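Local atomic coordinates of 11S globulin (Wrightia tinctoria, PDB entry 5WXU), a protein that probably serves as a seed storage protein and binds the plant hormone auxin (indole-3-acetic acid). Residues G312-T317 with A333-L338; V345-N350 with A414-L419; G421-I426 with E453-L458; V429-W434 with E444-K449. All coordinates share one frame; numbering follows the deposited sequence.

Interaction 1: G312-T317 with A333-L338; sequences GGTVST and ANREYL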
# COMPACT_ATOMS: atom_id res chain seq x y z
N GLY B 312 35.45 14.86 12.70
CA GLY B 312 34.75 15.53 11.64
C GLY B 312 33.38 16.00 12.11
O GLY B 312 33.03 17.15 11.96
N GLY B 313 32.57 15.08 12.60
CA GLY B 313 31.26 15.40 13.21
C GLY B 313 30.21 14.33 12.88
O GLY B 313 30.55 13.16 12.62
N THR B 314 28.95 14.77 12.96
CA THR B 314 27.76 13.87 12.86
C THR B 314 26.70 14.42 11.94
O THR B 314 26.49 15.61 11.81
CB THR B 314 27.09 13.64 14.23
OG1 THR B 314 26.73 14.89 14.88
CG2 THR B 314 28.00 12.94 15.16
N VAL B 315 25.99 13.46 11.35
CA VAL B 315 24.67 13.67 10.76
C VAL B 315 23.63 12.83 11.50
O VAL B 315 23.81 11.60 11.68
CB VAL B 315 24.67 13.34 9.24
CG1 VAL B 315 23.32 13.70 8.65
CG2 VAL B 315 25.67 14.19 8.55
N SER B 316 22.50 13.47 11.87
CA SER B 316 21.41 12.76 12.58
C SER B 316 20.16 13.05 11.73
O SER B 316 19.70 14.20 11.59
CB SER B 316 21.26 13.20 14.02
OG SER B 316 22.50 13.09 14.65
N THR B 317 19.74 11.98 11.03
CA THR B 317 18.63 12.05 10.04
C THR B 317 17.26 11.74 10.67
O THR B 317 17.14 11.03 11.68
CB THR B 317 18.79 10.99 8.95
OG1 THR B 317 18.54 9.68 9.55
CG2 THR B 317 20.08 11.12 8.23
N ALA B 333 13.95 15.68 8.06
CA ALA B 333 14.91 16.65 8.63
C ALA B 333 16.17 16.01 9.02
O ALA B 333 16.30 14.83 8.93
CB ALA B 333 14.26 17.30 9.86
N ASN B 334 17.18 16.82 9.30
CA ASN B 334 18.47 16.35 9.85
C ASN B 334 19.09 17.42 10.73
O ASN B 334 18.71 18.55 10.66
CB ASN B 334 19.39 15.83 8.76
CG ASN B 334 20.01 16.93 7.93
OD1 ASN B 334 20.48 17.90 8.50
ND2 ASN B 334 20.06 16.77 6.64
N ARG B 335 20.02 16.98 11.56
CA ARG B 335 20.90 17.83 12.35
C ARG B 335 22.28 17.48 11.88
O ARG B 335 22.65 16.27 11.91
CB ARG B 335 20.77 17.57 13.84
CG ARG B 335 21.66 18.60 14.58
CD ARG B 335 21.58 18.50 16.10
NE ARG B 335 22.26 17.32 16.59
CZ ARG B 335 23.51 17.26 17.07
NH1 ARG B 335 24.27 18.33 17.25
NH2 ARG B 335 23.93 16.07 17.47
N GLU B 336 23.08 18.49 11.51
CA GLU B 336 24.47 18.25 11.17
C GLU B 336 25.32 19.05 12.14
O GLU B 336 25.04 20.22 12.43
CB GLU B 336 24.79 18.71 9.75
CG GLU B 336 24.03 18.05 8.63
CD GLU B 336 24.42 18.64 7.27
OE1 GLU B 336 24.79 19.82 7.23
OE2 GLU B 336 24.35 17.92 6.25
N TYR B 337 26.32 18.38 12.70
CA TYR B 337 27.28 18.99 13.62
C TYR B 337 28.67 18.77 13.02
O TYR B 337 29.10 17.66 12.83
CB TYR B 337 27.13 18.46 15.03
CG TYR B 337 28.00 19.19 15.97
CD1 TYR B 337 27.65 20.47 16.43
CD2 TYR B 337 29.23 18.67 16.32
CE1 TYR B 337 28.51 21.21 17.26
CE2 TYR B 337 30.10 19.38 17.14
CZ TYR B 337 29.74 20.64 17.62
OH TYR B 337 30.62 21.28 18.45
N LEU B 338 29.36 19.86 12.73
CA LEU B 338 30.71 19.82 12.25
C LEU B 338 31.66 20.40 13.25
O LEU B 338 31.47 21.49 13.76
CB LEU B 338 30.86 20.57 10.92
CG LEU B 338 30.07 19.97 9.76
CD1 LEU B 338 30.16 20.88 8.55
CD2 LEU B 338 30.54 18.56 9.42
O HOH W 1 24.32 15.27 13.98

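Interaction 2: V345-N350 with A414-L419; sequences VPEWNN and AKATAL. With PO4 (phosphate ion), chain O.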
# COMPACT_ATOMS: atom_id res chain seq x y z
N VAL B 345 30.48 16.37 2.57
CA VAL B 345 30.84 16.16 1.18
C VAL B 345 30.02 17.05 0.26
O VAL B 345 28.85 17.28 0.53
CB VAL B 345 30.75 14.69 0.76
CG1 VAL B 345 31.76 13.86 1.55
CG2 VAL B 345 29.36 14.15 0.90
N PRO B 346 30.61 17.57 -0.83
CA PRO B 346 29.84 18.22 -1.86
C PRO B 346 28.78 17.25 -2.42
O PRO B 346 29.05 16.03 -2.58
CB PRO B 346 30.85 18.50 -2.96
CG PRO B 346 32.11 17.91 -2.54
CD PRO B 346 32.04 17.44 -1.18
N GLU B 347 27.60 17.79 -2.69
CA GLU B 347 26.47 16.93 -3.03
C GLU B 347 25.34 17.73 -3.59
O GLU B 347 25.43 18.92 -3.71
CB GLU B 347 25.95 16.15 -1.75
CG GLU B 347 25.29 16.98 -0.63
CD GLU B 347 25.27 16.31 0.76
OE1 GLU B 347 25.83 15.20 0.97
OE2 GLU B 347 24.67 16.94 1.65
N TRP B 348 24.26 17.04 -3.91
CA TRP B 348 23.00 17.68 -4.26
C TRP B 348 21.88 16.83 -3.69
O TRP B 348 22.05 15.60 -3.47
CB TRP B 348 22.77 17.82 -5.75
CG TRP B 348 22.60 16.55 -6.60
CD1 TRP B 348 21.43 15.90 -6.95
CD2 TRP B 348 23.63 15.84 -7.26
NE1 TRP B 348 21.70 14.83 -7.74
CE2 TRP B 348 23.04 14.77 -7.95
CE3 TRP B 348 25.03 15.99 -7.30
CZ2 TRP B 348 23.79 13.87 -8.72
CZ3 TRP B 348 25.78 15.13 -8.10
CH2 TRP B 348 25.15 14.05 -8.78
N ASN B 349 20.77 17.49 -3.51
CA ASN B 349 19.53 16.83 -3.08
C ASN B 349 18.82 16.34 -4.33
O ASN B 349 18.49 17.12 -5.25
CB ASN B 349 18.66 17.84 -2.37
CG ASN B 349 19.26 18.34 -1.07
OD1 ASN B 349 19.71 17.57 -0.24
ND2 ASN B 349 19.23 19.64 -0.89
N ASN B 350 18.54 15.06 -4.38
CA ASN B 350 18.00 14.55 -5.61
C ASN B 350 16.45 14.61 -5.65
O ASN B 350 15.94 14.71 -6.72
CB ASN B 350 18.63 13.20 -5.96
CG ASN B 350 18.59 12.23 -4.82
OD1 ASN B 350 19.62 11.71 -4.36
ND2 ASN B 350 17.37 11.99 -4.33
N ALA B 414 14.02 12.05 1.96
CA ALA B 414 14.90 12.88 1.19
C ALA B 414 16.31 12.26 1.18
O ALA B 414 16.80 11.80 2.16
CB ALA B 414 14.93 14.24 1.79
N LYS B 415 16.94 12.25 0.01
CA LYS B 415 18.26 11.66 -0.14
C LYS B 415 19.13 12.64 -0.90
O LYS B 415 18.61 13.49 -1.65
CB LYS B 415 18.21 10.36 -0.89
CG LYS B 415 17.81 9.17 -0.03
CD LYS B 415 17.47 7.95 -0.89
CE LYS B 415 16.11 8.02 -1.58
NZ LYS B 415 14.86 7.91 -0.74
N ALA B 416 20.41 12.54 -0.64
CA ALA B 416 21.38 13.41 -1.28
C ALA B 416 22.31 12.49 -2.04
O ALA B 416 22.41 11.28 -1.77
CB ALA B 416 22.12 14.19 -0.26
N THR B 417 22.99 13.07 -3.01
CA THR B 417 23.95 12.32 -3.83
C THR B 417 25.32 13.00 -3.61
O THR B 417 25.43 14.24 -3.72
CB THR B 417 23.55 12.33 -5.29
OG1 THR B 417 22.27 11.66 -5.46
CG2 THR B 417 24.59 11.64 -6.10
N ALA B 418 26.30 12.21 -3.21
CA ALA B 418 27.63 12.68 -2.90
C ALA B 418 28.52 12.67 -4.15
O ALA B 418 28.50 11.74 -5.00
CB ALA B 418 28.25 11.82 -1.82
N LEU B 419 29.40 13.66 -4.19
CA LEU B 419 30.46 13.74 -5.17
C LEU B 419 31.85 13.36 -4.62
O LEU B 419 32.82 13.31 -5.38
CB LEU B 419 30.51 15.19 -5.68
CG LEU B 419 29.42 15.56 -6.70
CD1 LEU B 419 29.33 17.05 -6.81
CD2 LEU B 419 29.83 14.93 -8.02
P PO4 O . 14.28 4.52 0.35
O1 PO4 O . 12.90 4.20 0.89
O2 PO4 O . 14.88 5.79 0.86
O3 PO4 O . 15.05 3.29 0.84
O4 PO4 O . 14.13 4.57 -1.17

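Interaction 3: G421-I426 with E453-L458; sequences GRTSVI and EEITVL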
# COMPACT_ATOMS: atom_id res chain seq x y z
N GLY B 421 33.75 10.69 -1.42
CA GLY B 421 33.61 9.69 -0.35
C GLY B 421 33.16 8.34 -0.88
O GLY B 421 32.96 8.14 -2.08
N ARG B 422 32.95 7.40 0.01
CA ARG B 422 32.68 6.00 -0.40
C ARG B 422 31.37 5.82 -1.08
O ARG B 422 31.27 4.93 -1.92
CB ARG B 422 32.81 4.96 0.72
CG ARG B 422 34.13 5.07 1.38
CD ARG B 422 34.48 3.81 2.13
NE ARG B 422 33.54 3.29 3.10
CZ ARG B 422 33.32 3.75 4.35
NH1 ARG B 422 33.88 4.92 4.83
NH2 ARG B 422 32.43 3.06 5.12
N THR B 423 30.40 6.72 -0.82
CA THR B 423 29.10 6.63 -1.51
C THR B 423 29.06 7.56 -2.78
O THR B 423 28.01 7.84 -3.34
CB THR B 423 27.98 7.03 -0.57
OG1 THR B 423 28.25 8.36 0.01
CG2 THR B 423 27.86 6.00 0.54
N SER B 424 30.21 8.03 -3.24
CA SER B 424 30.22 8.99 -4.33
C SER B 424 29.75 8.42 -5.68
O SER B 424 29.94 7.26 -6.04
CB SER B 424 31.61 9.63 -4.50
OG SER B 424 32.47 8.80 -5.27
N VAL B 425 29.11 9.29 -6.43
CA VAL B 425 28.80 9.03 -7.84
C VAL B 425 30.11 8.87 -8.66
O VAL B 425 30.14 8.13 -9.60
CB VAL B 425 27.85 10.13 -8.33
CG1 VAL B 425 28.51 11.46 -8.32
CG2 VAL B 425 27.42 9.82 -9.74
N ILE B 426 31.18 9.54 -8.26
CA ILE B 426 32.50 9.36 -8.96
C ILE B 426 32.94 7.88 -8.89
O ILE B 426 33.27 7.23 -9.94
CB ILE B 426 33.53 10.32 -8.35
CG1 ILE B 426 33.06 11.78 -8.41
CG2 ILE B 426 34.90 10.03 -8.88
CD1 ILE B 426 32.65 12.28 -9.76
N GLU B 453 38.22 8.46 2.00
CA GLU B 453 37.62 7.19 2.37
C GLU B 453 36.44 7.36 3.31
O GLU B 453 35.81 6.42 3.67
CB GLU B 453 38.67 6.24 2.98
CG GLU B 453 39.61 5.65 1.90
CD GLU B 453 38.85 4.88 0.79
OE1 GLU B 453 37.86 4.13 1.11
OE2 GLU B 453 39.21 5.04 -0.42
N GLU B 454 36.13 8.59 3.68
CA GLU B 454 34.99 8.87 4.55
C GLU B 454 33.70 8.66 3.78
O GLU B 454 33.70 8.73 2.59
CB GLU B 454 34.95 10.32 5.05
CG GLU B 454 36.18 10.74 5.88
CD GLU B 454 37.27 11.51 5.09
OE1 GLU B 454 37.57 11.19 3.93
OE2 GLU B 454 37.80 12.46 5.65
N ILE B 455 32.61 8.50 4.52
CA ILE B 455 31.24 8.71 3.99
C ILE B 455 30.70 9.96 4.62
O ILE B 455 30.61 10.05 5.86
CB ILE B 455 30.31 7.53 4.34
CG1 ILE B 455 30.76 6.29 3.58
CG2 ILE B 455 28.88 7.85 4.00
CD1 ILE B 455 30.00 4.96 3.87
N THR B 456 30.31 10.90 3.74
CA THR B 456 29.57 12.13 4.08
C THR B 456 30.24 13.18 4.95
O THR B 456 30.27 14.38 4.55
CB THR B 456 28.19 11.76 4.67
OG1 THR B 456 27.46 11.01 3.68
CG2 THR B 456 27.39 12.97 5.12
N VAL B 457 30.71 12.79 6.14
CA VAL B 457 31.39 13.73 7.06
C VAL B 457 32.88 13.64 6.87
O VAL B 457 33.42 12.58 7.04
CB VAL B 457 30.99 13.52 8.55
CG1 VAL B 457 31.67 14.58 9.42
CG2 VAL B 457 29.49 13.70 8.68
N LEU B 458 33.50 14.75 6.45
CA LEU B 458 34.92 14.79 6.17
C LEU B 458 35.71 15.28 7.37
O LEU B 458 35.43 16.32 7.91
CB LEU B 458 35.26 15.63 4.95
CG LEU B 458 34.55 15.22 3.67
CD1 LEU B 458 34.76 16.12 2.51
CD2 LEU B 458 34.93 13.75 3.30
O HOH W 2 30.45 10.03 0.78

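Interaction 4: V429-W434 with E444-K449; sequences VPLDVW and EARSLK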
# COMPACT_ATOMS: atom_id res chain seq x y z
N VAL B 429 30.90 5.38 -11.28
CA VAL B 429 31.12 5.45 -12.70
C VAL B 429 32.49 4.78 -13.07
O VAL B 429 33.45 4.89 -12.31
CB VAL B 429 31.03 6.95 -13.13
CG1 VAL B 429 31.50 7.22 -14.57
CG2 VAL B 429 29.58 7.47 -12.92
N PRO B 430 32.55 4.07 -14.20
CA PRO B 430 33.85 3.50 -14.62
C PRO B 430 34.94 4.54 -14.64
O PRO B 430 34.72 5.66 -15.08
CB PRO B 430 33.54 2.93 -15.99
CG PRO B 430 32.07 2.58 -15.95
CD PRO B 430 31.50 3.76 -15.19
N LEU B 431 36.13 4.16 -14.15
CA LEU B 431 37.28 5.08 -14.20
C LEU B 431 37.53 5.65 -15.59
O LEU B 431 37.83 6.85 -15.72
CB LEU B 431 38.60 4.36 -13.86
CG LEU B 431 39.42 4.45 -12.60
CD1 LEU B 431 40.80 3.92 -12.96
CD2 LEU B 431 39.49 5.75 -11.83
N ASP B 432 37.37 4.81 -16.62
CA ASP B 432 37.67 5.25 -17.98
C ASP B 432 36.70 6.29 -18.53
O ASP B 432 37.01 7.07 -19.48
CB ASP B 432 37.79 4.05 -18.93
CG ASP B 432 38.71 4.35 -20.16
OD1 ASP B 432 39.59 5.23 -20.05
OD2 ASP B 432 38.50 3.68 -21.18
N VAL B 433 35.50 6.35 -17.93
CA VAL B 433 34.59 7.46 -18.27
C VAL B 433 35.19 8.78 -17.81
O VAL B 433 35.21 9.74 -18.60
CB VAL B 433 33.16 7.27 -17.67
CG1 VAL B 433 32.29 8.51 -17.78
CG2 VAL B 433 32.45 6.13 -18.35
N TRP B 434 35.71 8.83 -16.59
CA TRP B 434 36.29 10.08 -16.05
C TRP B 434 37.62 10.38 -16.77
O TRP B 434 37.91 11.52 -17.02
CB TRP B 434 36.50 9.96 -14.58
CG TRP B 434 35.22 9.66 -13.78
CD1 TRP B 434 35.12 8.72 -12.79
CD2 TRP B 434 33.98 10.35 -13.80
NE1 TRP B 434 33.88 8.78 -12.19
CE2 TRP B 434 33.13 9.73 -12.84
CE3 TRP B 434 33.46 11.38 -14.59
CZ2 TRP B 434 31.82 10.16 -12.60
CZ3 TRP B 434 32.11 11.80 -14.40
CH2 TRP B 434 31.31 11.20 -13.38
N GLU B 444 45.39 9.90 -11.87
CA GLU B 444 44.65 11.12 -11.47
C GLU B 444 43.16 10.74 -11.16
O GLU B 444 42.57 11.17 -10.18
CB GLU B 444 44.66 12.14 -12.53
CG GLU B 444 45.98 12.90 -12.61
CD GLU B 444 46.04 13.84 -13.76
OE1 GLU B 444 45.78 13.38 -14.89
OE2 GLU B 444 46.26 15.04 -13.57
N ALA B 445 42.65 9.88 -12.00
CA ALA B 445 41.23 9.44 -11.86
C ALA B 445 41.12 8.53 -10.68
O ALA B 445 40.15 8.62 -9.97
CB ALA B 445 40.78 8.76 -13.12
N ARG B 446 42.09 7.65 -10.43
CA ARG B 446 42.04 6.85 -9.18
C ARG B 446 42.06 7.71 -7.95
O ARG B 446 41.30 7.46 -7.03
CB ARG B 446 43.20 5.87 -9.08
CG ARG B 446 42.99 4.68 -9.89
CD ARG B 446 44.15 3.70 -9.72
NE ARG B 446 44.04 2.88 -10.90
CZ ARG B 446 43.21 1.85 -11.02
NH1 ARG B 446 42.47 1.44 -9.98
NH2 ARG B 446 43.15 1.19 -12.18
N SER B 447 42.96 8.70 -7.90
CA SER B 447 43.02 9.59 -6.79
C SER B 447 41.68 10.23 -6.58
O SER B 447 41.20 10.34 -5.44
CB SER B 447 44.07 10.69 -6.99
OG SER B 447 45.40 10.11 -6.98
N LEU B 448 41.05 10.67 -7.67
CA LEU B 448 39.70 11.25 -7.54
C LEU B 448 38.68 10.31 -6.86
O LEU B 448 37.93 10.71 -5.93
CB LEU B 448 39.20 11.72 -8.89
CG LEU B 448 38.02 12.66 -8.89
CD1 LEU B 448 38.32 14.05 -8.28
CD2 LEU B 448 37.50 12.82 -10.30
N LYS B 449 38.67 9.06 -7.31
CA LYS B 449 37.82 8.05 -6.70
C LYS B 449 38.07 7.77 -5.22
O LYS B 449 37.10 7.72 -4.40
CB LYS B 449 37.91 6.71 -7.46
CG LYS B 449 36.95 6.62 -8.60
CD LYS B 449 36.85 5.21 -9.17
CE LYS B 449 35.90 5.11 -10.33
NZ LYS B 449 35.26 3.74 -10.50

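Interaction 1: G312-T317 with A333-L338
Strands 313-317 and 333-338 run antiparallel, their axes 4.6 Å apart at the closest point, and are laced by two reciprocal pairs of backbone hydrogen bonds: Thr314 N and O with Tyr337 O and N, and Ser316 N and O with Arg335 O and N. Each donor lies in the plane of the carbonyl it meets, and the straightest bond, Tyr337 N to Thr314 O at 2.9 Å, has an N-H...O angle of 171°. Val315, Thr317, Asn334 and Glu336 lie on one face, where Val315 CG2 runs alongside Glu336 CG at 4.2 Å; Thr314, Ser316, Arg335 and Tyr337 share the other. Both strands belong to the antiparallel sheet that forms one wall of the C-terminal cupin jelly roll. A classic beta bulge, formed by Gly312 and Gly313 against Thr309, opens the first strand, and Gly313, with no side chain, lets its CA come within 3.1 Å of Tyr337 O. Arg335 starts with CG anti to its backbone N (chi1 -176°), and its CB lies 4.2 Å from Ser316 O. CG and CD continue extended until a bend at chi3 (72°) swings the guanidinium toward Thr314. There NE donates to Leu299 O, NH1 forms salt bridges with Glu404 and with Glu273 of the second subunit, and NH2 stands 4.0 Å from Thr314 OG1, which is itself bonded to that Glu273. A water lies 3.5 Å above the guanidinium plane, toward its rim; it donates to Thr314 OG1 at 2.6 Å and to Arg335 O, and is hydrogen-bonded to Ser316 OG.

Interaction 2: V345-N350 with A414-L419
Strands 345-349 and 416-418 pair antiparallel with their axes inclined at 150°, and the backbone ladder, which includes Leu419 N to Pro346 O, Thr417 N to Trp348 O and Asn350 N to Lys415 O, runs past both ends of strand 416-418. This short strand thus adds an edge to strand 343-349 in one sheet of the C-terminal cupin barrel. Thr417 and Trp348 project to the same face and lie side by side. The methyl CG2 of Thr417 sits over the six-membered ring of Trp348, 3.8 Å from its centroid, in a CH-pi contact, while Leu419 CG meets the ring edge at CZ3 (3.9 Å). Trp348 is also gripped by the third subunit, where its ring stacks on Tyr97 and NE1 donates to Gly165 O. The Thr417 hydroxyl, beside its backbone N (chi1 -63°), donates to a lone pair of Asn350 OD1 at 2.9 Å; in the conformer described, one of two modelled for Asn350, this bond ties the amide oxygen to the neighbouring segment. Val345 CG2 touches the Ala418 methyl, CB, at 3.7 Å. Lys415 bends at chi3 and chi4, and its NZ donates to Arg413 O and, at 2.7 Å, to O2 of a phosphate ion, probably from the crystallisation liquor.

Interaction 3: G421-I426 with E453-L458
A type I beta turn, Gly421 to Ser424, carries the chain from strand 416-418 into the short, weakly bonded helix 425-428, whose N-cap is Ser424, and packs against the loop 453-456 that leads into strand 457-458 of the C-terminal cupin domain. Between the backbones, Arg422 N donates to Glu454 O at 3.0 Å, approaching from above the carbonyl plane. Gly421 lies against the same carbonyl, its CA 3.1 Å from Glu454 O. The Arg422 side chain supplies the second hydrogen bond. Its chain bends at chi3 (-53°), which brings NH1 to Glu453 O at 2.7 Å, nearly along the C=O axis and within the guanidinium plane. NH1 and NH2 reach further, to Gln125 and Glu122 O of the second subunit, so the guanidinium joins this turn to a neighbour. Ile455 CD1 packs over one face of the guanidinium, 3.3 Å above its plane and toward the rim near NH2. Separately, Ile455 CG2 meets Thr423 CG2 at 4.1 Å. Among charges, Glu453 bends at chi2 so that OE1 stands 3.5 Å from Arg422 CD, without meeting the guanidinium nitrogens. Its OE2 instead forms a salt bridge with Arg427, an indole-3-acetate-binding residue of this protein, although none is bound to it in this chain. A bound auxin molecule touches Arg422 and Thr423, so the turn contributes to the surroundings of the hormone. One water is hydrogen-bonded to Thr423 OG1 at 2.9 Å and accepts from Thr456 N at 3.1 Å.

Interaction 4: V429-W434 with E444-K449
Helices 431-438 and 442-450 form the helical hairpin that extends the C-terminal cupin barrel, and this contact joins the start of the first to the second. Leu431 does most of the touching. Its two methyls divide the work: CD2 lies against Ala445 CB at 3.5 Å and against the aliphatic part of Lys449 (CD at 3.8 Å), while CD1 sits 3.6 Å above the guanidinium plane of Arg446, toward the rim at NH2. A chi1 of -107°, far from a staggered value, accompanies this fit. The tip of Arg446 is held elsewhere, NH2 donating to Gln442 and to Arg145 O of the third subunit. Lys449, extended beyond CG, reaches across from one helix to the start of the other, passing the edge of the Trp434 ring with Lys449 CE 4.4 Å from Trp434 CD1, before NZ donates to Val429 O at 2.8 Å from above the carbonyl plane. Trp434 in turn has Val429 CG1 over one ring face, and its NE1 bonds Ile426 O. With Arg427 O and a salt bridge to Asp146 of the third subunit as further partners of NZ, the buried lysine probably keeps its positive charge.

The four contacts lie on the same side of the chain's centre and lead outward from the C-terminal cupin barrel into its helical extension. Along the chain interactions 1, 2 and 3 follow in series, and interaction 4 is nested in the loop that interaction 3 closes. Interactions 2 and 3 are nearest, their centres about 10 Å apart, and share a sheet, in which strands 343-349 and 457-458 are neighbours. Val457 and Thr456 pack on 312-315, tying interaction 3 to the opposite sheet of interaction 1. Interactions 1 and 4 stand about 29 Å apart between centres. Interactions 1 to 3 meet the second subunit and interactions 2 to 4 the third, so this region lies at subunit interfaces of the hexamer.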